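Local coordinates for hypothetical UPF0271 protein TTHB195 (PDB 2DFA), which probably catalyses, as subunit A of a three-component 5-oxoprolinase, the ATP-driven cleavage of 5-oxoproline to L-glutamate, at residues A[15-20]-A[42-47]; A[33-38]-A[92-97]; A[130-133]-A[138-141]. One frame throughout, in Å; residues are numbered along the deposited sequence.

Contact 1. Residues A[15-20]-A[42-47]; sequences AFAYGH and PGRILE
Arg44 reaches from helix 42-54 across to the loop at Ala15 and Ala17 in a parallel beta/alpha fold, joining the loop after strand 2-9 to the helix that follows strand 30-34. The contact is small, 107 Å² in all, and on the Arg44 side a single long side chain makes it.

Packing comes first. The NH2 end of the guanidinium lies beside the loop backbone, with the CA of Ala17 over one face of the group, while CB of Ala17 lies 4.1 Å from Arg44 NH2. Near the plane of the group, at its edge, stands the carbonyl of Ala15; its O is 4.0 Å from Arg44 NH2, too far for a hydrogen bond, and Ala17 N is equally distant from the same nitrogen. The chain of Arg44 bends at chi2 (-64°) and then runs extended through chi3, which carries the guanidinium to the loop. The CB of Phe16 points away from the helix; this residue packs on Glu11 of a second subunit, and Ala15 on Phe71 of that same subunit.

Polar bonds hold the guanidinium on both the loop and the helix. NE donates to the backbone O of Gly14, just ahead of Ala15, a hydrogen bond that ties the arginine to this loop.

The charge is answered within the helix, one turn on, by Glu47. Arg44 NH1 forms a salt bridge with Glu47 OE1 at 3.2 Å, with an N-H...O angle of 160°; OE1 accepts through its syn lone pair and lies 8° out of the guanidinium plane.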
loop_
_atom_site.group_PDB
_atom_site.type_symbol
_atom_site.label_atom_id
_atom_site.label_comp_id
_atom_site.label_asym_id
_atom_site.label_seq_id
_atom_site.Cartn_x
_atom_site.Cartn_y
_atom_site.Cartn_z
ATOM N N ALA A 15 6.914 -1.740 11.858
ATOM C CA ALA A 15 8.218 -1.715 12.506
ATOM C C ALA A 15 8.803 -0.302 12.572
ATOM O O ALA A 15 9.782 -0.071 13.282
ATOM C CB ALA A 15 9.184 -2.642 11.762
ATOM N N PHE A 16 8.202 0.635 11.839
ATOM C CA PHE A 16 8.682 2.019 11.805
ATOM C C PHE A 16 8.151 2.881 12.950
ATOM O O PHE A 16 7.089 3.495 12.838
ATOM C CB PHE A 16 8.307 2.677 10.474
ATOM C CG PHE A 16 8.846 1.958 9.267
ATOM C CD1 PHE A 16 10.217 1.923 9.015
ATOM C CD2 PHE A 16 7.988 1.298 8.395
ATOM C CE1 PHE A 16 10.725 1.237 7.910
ATOM C CE2 PHE A 16 8.488 0.606 7.285
ATOM C CZ PHE A 16 9.859 0.577 7.045
ATOM N N ALA A 17 8.894 2.929 14.050
ATOM C CA ALA A 17 8.491 3.739 15.192
ATOM C C ALA A 17 8.587 5.216 14.801
ATOM O O ALA A 17 9.530 5.628 14.115
ATOM C CB ALA A 17 9.398 3.442 16.390
ATOM N N TYR A 18 7.606 6.008 15.219
ATOM C CA TYR A 18 7.599 7.436 14.907
ATOM C C TYR A 18 7.119 8.284 16.089
ATOM O O TYR A 18 6.190 7.905 16.803
ATOM C CB TYR A 18 6.695 7.712 13.702
ATOM C CG TYR A 18 6.858 9.101 13.125
ATOM C CD1 TYR A 18 7.820 9.361 12.148
ATOM C CD2 TYR A 18 6.067 10.163 13.573
ATOM C CE1 TYR A 18 7.991 10.643 11.630
ATOM C CE2 TYR A 18 6.233 11.450 13.062
ATOM C CZ TYR A 18 7.197 11.681 12.091
ATOM O OH TYR A 18 7.367 12.948 11.582
ATOM N N GLY A 19 7.758 9.433 16.283
ATOM C CA GLY A 19 7.371 10.329 17.361
ATOM C C GLY A 19 7.896 9.959 18.736
ATOM O O GLY A 19 8.799 9.136 18.870
ATOM N N HIS A 20 7.323 10.579 19.762
ATOM C CA HIS A 20 7.715 10.322 21.147
ATOM C C HIS A 20 6.463 10.232 22.011
ATOM O O HIS A 20 6.351 10.918 23.032
ATOM C CB HIS A 20 8.599 11.456 21.677
ATOM C CG HIS A 20 9.792 11.749 20.822
ATOM N ND1 HIS A 20 9.732 12.569 19.717
ATOM C CD2 HIS A 20 11.073 11.318 20.904
ATOM C CE1 HIS A 20 10.927 12.632 19.154
ATOM N NE2 HIS A 20 11.757 11.882 19.855
ATOM N N PRO A 42 -2.608 -0.767 12.325
ATOM C CA PRO A 42 -3.505 -1.272 13.379
ATOM C C PRO A 42 -2.883 -1.541 14.753
ATOM O O PRO A 42 -3.422 -1.113 15.780
ATOM C CB PRO A 42 -4.103 -2.530 12.755
ATOM C CG PRO A 42 -4.158 -2.172 11.279
ATOM C CD PRO A 42 -2.803 -1.511 11.065
ATOM N N GLY A 43 -1.760 -2.252 14.773
ATOM C CA GLY A 43 -1.101 -2.552 16.034
ATOM C C GLY A 43 -0.623 -1.303 16.755
ATOM O O GLY A 43 -0.688 -1.221 17.985
ATOM N N ARG A 44 -0.134 -0.332 15.990
ATOM C CA ARG A 44 0.345 0.926 16.559
ATOM C C ARG A 44 -0.815 1.776 17.075
ATOM O O ARG A 44 -0.663 2.532 18.036
ATOM C CB ARG A 44 1.141 1.704 15.515
ATOM C CG ARG A 44 2.429 1.014 15.114
ATOM C CD ARG A 44 3.403 0.900 16.296
ATOM N NE ARG A 44 4.730 0.478 15.844
ATOM C CZ ARG A 44 5.832 0.507 16.591
ATOM N NH1 ARG A 44 5.784 0.940 17.848
ATOM N NH2 ARG A 44 6.991 0.116 16.071
ATOM N N ILE A 45 -1.973 1.664 16.430
ATOM C CA ILE A 45 -3.138 2.411 16.887
ATOM C C ILE A 45 -3.537 1.845 18.245
ATOM O O ILE A 45 -3.747 2.588 19.209
ATOM C CB ILE A 45 -4.329 2.268 15.905
ATOM C CG1 ILE A 45 -4.005 2.990 14.589
ATOM C CG2 ILE A 45 -5.602 2.832 16.534
ATOM C CD1 ILE A 45 -5.101 2.879 13.527
ATOM N N LEU A 46 -3.635 0.520 18.313
ATOM C CA LEU A 46 -4.009 -0.163 19.544
ATOM C C LEU A 46 -3.053 0.225 20.667
ATOM O O LEU A 46 -3.478 0.481 21.796
ATOM C CB LEU A 46 -3.983 -1.680 19.333
ATOM C CG LEU A 46 -4.324 -2.520 20.568
ATOM C CD1 LEU A 46 -5.697 -2.123 21.097
ATOM C CD2 LEU A 46 -4.293 -3.990 20.208
ATOM N N GLU A 47 -1.766 0.268 20.345
ATOM C CA GLU A 47 -0.733 0.637 21.309
ATOM C C GLU A 47 -0.920 2.072 21.820
ATOM O O GLU A 47 -0.818 2.331 23.027
ATOM C CB GLU A 47 0.650 0.498 20.662
ATOM C CG GLU A 47 1.795 1.078 21.485
ATOM C CD GLU A 47 3.133 0.963 20.774
ATOM O OE1 GLU A 47 3.289 1.546 19.673
ATOM O OE2 GLU A 47 4.028 0.282 21.316
#

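Contact 2. Residues A[33-38]-A[92-97]; sequences LACGFH and GALSAF
Leu94 of helix 80-100 meets Leu33 and Cys35 where strand 30-34 gives way to its C-terminal loop, and it supplies most of the helix's buried area here.

At the start of the helical segment, Gly92 offers its carbonyl O to two donors. Ala96 N makes a helix bond, and Ser95 OG adds a short one at 2.6 Å to Gly92 O; both come from the same face of the carbonyl plane, with the hydroxyl tilted 24° from that plane. Ala93 turns its methyl toward residues 33-38 but stays just beyond close contact, and packs on Tyr89 of a third subunit.

Leu94 follows, with CG anti to its backbone N (chi1 175°), which sets the two methyls against Leu33. Its CB sits 4.1 Å from Cys35 SG, while further out its CD1 lies 4.1 Å from Leu33 CD2, the two leucines crossing at about a right angle. The other methyl, CD2, comes to 4.2 Å from the backbone O of Leu33. Ile45 of helix 42-54 and Ala61 of strand 58-62 also touch Leu94.

Phe97, near one helical turn further, packs on Ile45 and Leu46 and on Tyr89 of the third subunit. Apolar packing of a helix against the end of a parallel strand, as here, belongs to the helix layer surrounding the central sheet of a beta/alpha fold.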
loop_
_atom_site.group_PDB
_atom_site.type_symbol
_atom_site.label_atom_id
_atom_site.label_comp_id
_atom_site.label_asym_id
_atom_site.label_seq_id
_atom_site.Cartn_x
_atom_site.Cartn_y
_atom_site.Cartn_z
ATOM N N LEU A 33 -4.870 10.813 17.089
ATOM C CA LEU A 33 -4.291 9.565 16.610
ATOM C C LEU A 33 -4.472 9.298 15.123
ATOM O O LEU A 33 -5.570 9.452 14.583
ATOM C CB LEU A 33 -4.863 8.389 17.408
ATOM C CG LEU A 33 -4.128 8.044 18.710
ATOM C CD1 LEU A 33 -3.935 9.290 19.564
ATOM C CD2 LEU A 33 -4.911 6.990 19.458
ATOM N N ALA A 34 -3.382 8.890 14.473
ATOM C CA ALA A 34 -3.402 8.569 13.051
ATOM C C ALA A 34 -4.330 7.372 12.851
ATOM O O ALA A 34 -4.505 6.549 13.758
ATOM C CB ALA A 34 -1.984 8.237 12.558
ATOM N N CYS A 35 -4.909 7.262 11.656
ATOM C CA CYS A 35 -5.853 6.187 11.381
ATOM C C CYS A 35 -5.486 5.203 10.267
ATOM O O CYS A 35 -6.376 4.614 9.650
ATOM C CB CYS A 35 -7.229 6.802 11.098
ATOM S SG CYS A 35 -7.781 7.995 12.375
ATOM N N GLY A 36 -4.190 5.032 10.007
ATOM C CA GLY A 36 -3.754 4.076 9.000
ATOM C C GLY A 36 -3.504 4.564 7.582
ATOM O O GLY A 36 -3.056 3.782 6.740
ATOM N N PHE A 37 -3.772 5.835 7.305
ATOM C CA PHE A 37 -3.561 6.371 5.955
ATOM C C PHE A 37 -2.207 7.055 5.763
ATOM O O PHE A 37 -1.513 6.794 4.776
ATOM C CB PHE A 37 -4.683 7.354 5.594
ATOM C CG PHE A 37 -5.932 6.693 5.067
ATOM C CD1 PHE A 37 -6.431 5.534 5.652
ATOM C CD2 PHE A 37 -6.624 7.253 3.992
ATOM C CE1 PHE A 37 -7.605 4.935 5.175
ATOM C CE2 PHE A 37 -7.802 6.666 3.503
ATOM C CZ PHE A 37 -8.290 5.511 4.093
ATOM N N HIS A 38 -1.844 7.942 6.685
ATOM C CA HIS A 38 -0.558 8.596 6.568
ATOM C C HIS A 38 0.383 8.084 7.645
ATOM O O HIS A 38 1.549 8.449 7.713
ATOM C CB HIS A 38 -0.770 10.101 6.732
ATOM C CG HIS A 38 -1.191 10.402 8.147
ATOM N ND1 HIS A 38 -2.481 10.363 8.564
ATOM C CD2 HIS A 38 -0.384 10.771 9.229
ATOM C CE1 HIS A 38 -2.450 10.700 9.868
ATOM N NE2 HIS A 38 -1.209 10.950 10.293
ATOM N N GLY A 92 -13.997 5.595 11.659
ATOM C CA GLY A 92 -14.552 4.315 12.069
ATOM C C GLY A 92 -13.509 3.336 12.571
ATOM O O GLY A 92 -13.705 2.684 13.606
ATOM N N ALA A 93 -12.397 3.229 11.843
ATOM C CA ALA A 93 -11.335 2.310 12.233
ATOM C C ALA A 93 -10.822 2.629 13.635
ATOM O O ALA A 93 -10.681 1.734 14.460
ATOM C CB ALA A 93 -10.183 2.362 11.225
ATOM N N LEU A 94 -10.538 3.903 13.898
ATOM C CA LEU A 94 -10.044 4.303 15.212
ATOM C C LEU A 94 -11.089 4.041 16.296
ATOM O O LEU A 94 -10.758 3.553 17.384
ATOM C CB LEU A 94 -9.651 5.788 15.213
ATOM C CG LEU A 94 -9.234 6.348 16.583
ATOM C CD1 LEU A 94 -8.028 5.591 17.116
ATOM C CD2 LEU A 94 -8.924 7.831 16.462
ATOM N N SER A 95 -12.353 4.330 15.991
ATOM C CA SER A 95 -13.422 4.127 16.973
ATOM C C SER A 95 -13.535 2.691 17.468
ATOM O O SER A 95 -13.995 2.462 18.584
ATOM C CB SER A 95 -14.773 4.580 16.412
ATOM O OG SER A 95 -15.265 3.657 15.453
ATOM N N ALA A 96 -13.121 1.725 16.649
ATOM C CA ALA A 96 -13.185 0.325 17.055
ATOM C C ALA A 96 -12.214 0.058 18.207
ATOM O O ALA A 96 -12.539 -0.675 19.136
ATOM C CB ALA A 96 -12.869 -0.599 15.870
ATOM N N PHE A 97 -11.023 0.649 18.140
ATOM C CA PHE A 97 -10.026 0.483 19.195
ATOM C C PHE A 97 -10.481 1.176 20.481
ATOM O O PHE A 97 -10.251 0.677 21.582
ATOM C CB PHE A 97 -8.682 1.047 18.738
ATOM C CG PHE A 97 -8.038 0.235 17.658
ATOM C CD1 PHE A 97 -7.348 -0.931 17.967
ATOM C CD2 PHE A 97 -8.182 0.592 16.323
ATOM C CE1 PHE A 97 -6.814 -1.736 16.955
ATOM C CE2 PHE A 97 -7.652 -0.206 15.313
ATOM C CZ PHE A 97 -6.970 -1.366 15.631
#

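Contact 3. Residues A[130-133]-A[138-141]; sequences LAVK and GLPL
Val132 and Leu139 pack against each other where the chain leaves helix 122-135 and turns back toward strand 141-143. The contact is entirely apolar: no hydrogen bond or salt bridge links the two segments.

The closer approach is made by one branch of the valine. Val132 CG1, anti to the backbone N (chi1 171°), comes within 3.7 Å of Leu139 CB, and the two side chains cross at about a right angle. The same methyl reaches further along the leucine to its CD1, at 4.1 Å from Val132 CG1, and lies 4.0 Å from the backbone O of Leu139, so it rests against backbone as well as side chain.

The second branch serves the start of the strand. Val132 CG2 is 4.3 Å from Leu141 CD1, a looser touch, and the valine thus lies against Leu139 and Leu141, the residues flanking Pro140.

Polar bonds lie outside the pair: Lys133 NZ donates to the backbone O of Ala156, and Gly138 N donates to OD1 of Asp136.

Around this alpha-to-beta connection, Ile91 of helix 80-100 and Val108 also cover Val132, Leu105 meets Leu139, and Leu141 packs on Tyr149 and Ala153 of helix 148-155 while its backbone is hydrogen-bonded to Arg159 and to Val161 of strand 160-164.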
loop_
_atom_site.group_PDB
_atom_site.type_symbol
_atom_site.label_atom_id
_atom_site.label_comp_id
_atom_site.label_asym_id
_atom_site.label_seq_id
_atom_site.Cartn_x
_atom_site.Cartn_y
_atom_site.Cartn_z
ATOM N N LEU A 130 -19.186 16.887 6.979
ATOM C CA LEU A 130 -20.301 15.960 6.807
ATOM C C LEU A 130 -19.958 14.531 7.216
ATOM O O LEU A 130 -20.803 13.821 7.757
ATOM C CB LEU A 130 -20.813 15.998 5.363
ATOM C CG LEU A 130 -21.472 17.340 5.001
ATOM C CD1 LEU A 130 -22.047 17.275 3.588
ATOM C CD2 LEU A 130 -22.574 17.664 6.017
ATOM N N ALA A 131 -18.722 14.107 6.965
ATOM C CA ALA A 131 -18.296 12.762 7.356
ATOM C C ALA A 131 -18.371 12.648 8.872
ATOM O O ALA A 131 -18.913 11.680 9.406
ATOM C CB ALA A 131 -16.859 12.492 6.887
ATOM N N VAL A 132 -17.814 13.637 9.561
ATOM C CA VAL A 132 -17.834 13.651 11.024
ATOM C C VAL A 132 -19.271 13.683 11.536
ATOM O O VAL A 132 -19.623 12.956 12.465
ATOM C CB VAL A 132 -17.089 14.880 11.583
ATOM C CG1 VAL A 132 -17.308 14.991 13.100
ATOM C CG2 VAL A 132 -15.603 14.765 11.274
ATOM N N LYS A 133 -20.099 14.528 10.925
ATOM C CA LYS A 133 -21.495 14.653 11.341
ATOM C C LYS A 133 -22.273 13.359 11.117
ATOM O O LYS A 133 -23.091 12.967 11.951
ATOM C CB LYS A 133 -22.183 15.798 10.585
ATOM C CG LYS A 133 -23.605 16.080 11.078
ATOM C CD LYS A 133 -24.284 17.179 10.276
ATOM C CE LYS A 133 -25.614 17.589 10.916
ATOM N NZ LYS A 133 -26.240 18.725 10.189
ATOM N N GLY A 138 -22.541 14.718 17.439
ATOM C CA GLY A 138 -22.048 15.343 18.659
ATOM C C GLY A 138 -20.537 15.503 18.718
ATOM O O GLY A 138 -20.002 16.124 19.640
ATOM N N LEU A 139 -19.837 14.953 17.728
ATOM C CA LEU A 139 -18.378 15.044 17.684
ATOM C C LEU A 139 -17.848 16.444 17.391
ATOM O O LEU A 139 -18.207 17.060 16.383
ATOM C CB LEU A 139 -17.824 14.094 16.620
ATOM C CG LEU A 139 -17.508 12.648 16.990
ATOM C CD1 LEU A 139 -17.171 11.870 15.716
ATOM C CD2 LEU A 139 -16.328 12.614 17.969
ATOM N N PRO A 140 -16.980 16.972 18.267
ATOM C CA PRO A 140 -16.443 18.310 18.009
ATOM C C PRO A 140 -15.339 18.225 16.956
ATOM O O PRO A 140 -14.603 17.243 16.896
ATOM C CB PRO A 140 -15.910 18.739 19.370
ATOM C CG PRO A 140 -15.477 17.449 19.973
ATOM C CD PRO A 140 -16.594 16.501 19.610
ATOM N N LEU A 141 -15.246 19.246 16.119
ATOM C CA LEU A 141 -14.227 19.289 15.084
ATOM C C LEU A 141 -13.257 20.402 15.435
ATOM O O LEU A 141 -13.670 21.533 15.698
ATOM C CB LEU A 141 -14.873 19.560 13.719
ATOM C CG LEU A 141 -13.985 19.544 12.470
ATOM C CD1 LEU A 141 -13.257 18.204 12.364
ATOM C CD2 LEU A 141 -14.851 19.785 11.237
#

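Contacts 1 and 2 are neighbours, their centres 12 Å apart, and use consecutive elements, strand 30-34 in contact 2 and helix 42-54 in contact 1; the two contacts touch directly, with Ile45 CG2 3.4 Å from Phe97 CD2. Contact 3 stands apart, about 8 Å from contact 2 and 15 Å from contact 1 between nearest atoms. Contacts 2 and 3 belong to the core and are apolar, each resting on one branched side chain of a helix, whereas contact 1 is only partly buried, lies nearer the surface and uses a charged arginine. Contacts 1 and 2 both touch the third subunit; no other chain of the assembly reaches the segments of contact 3.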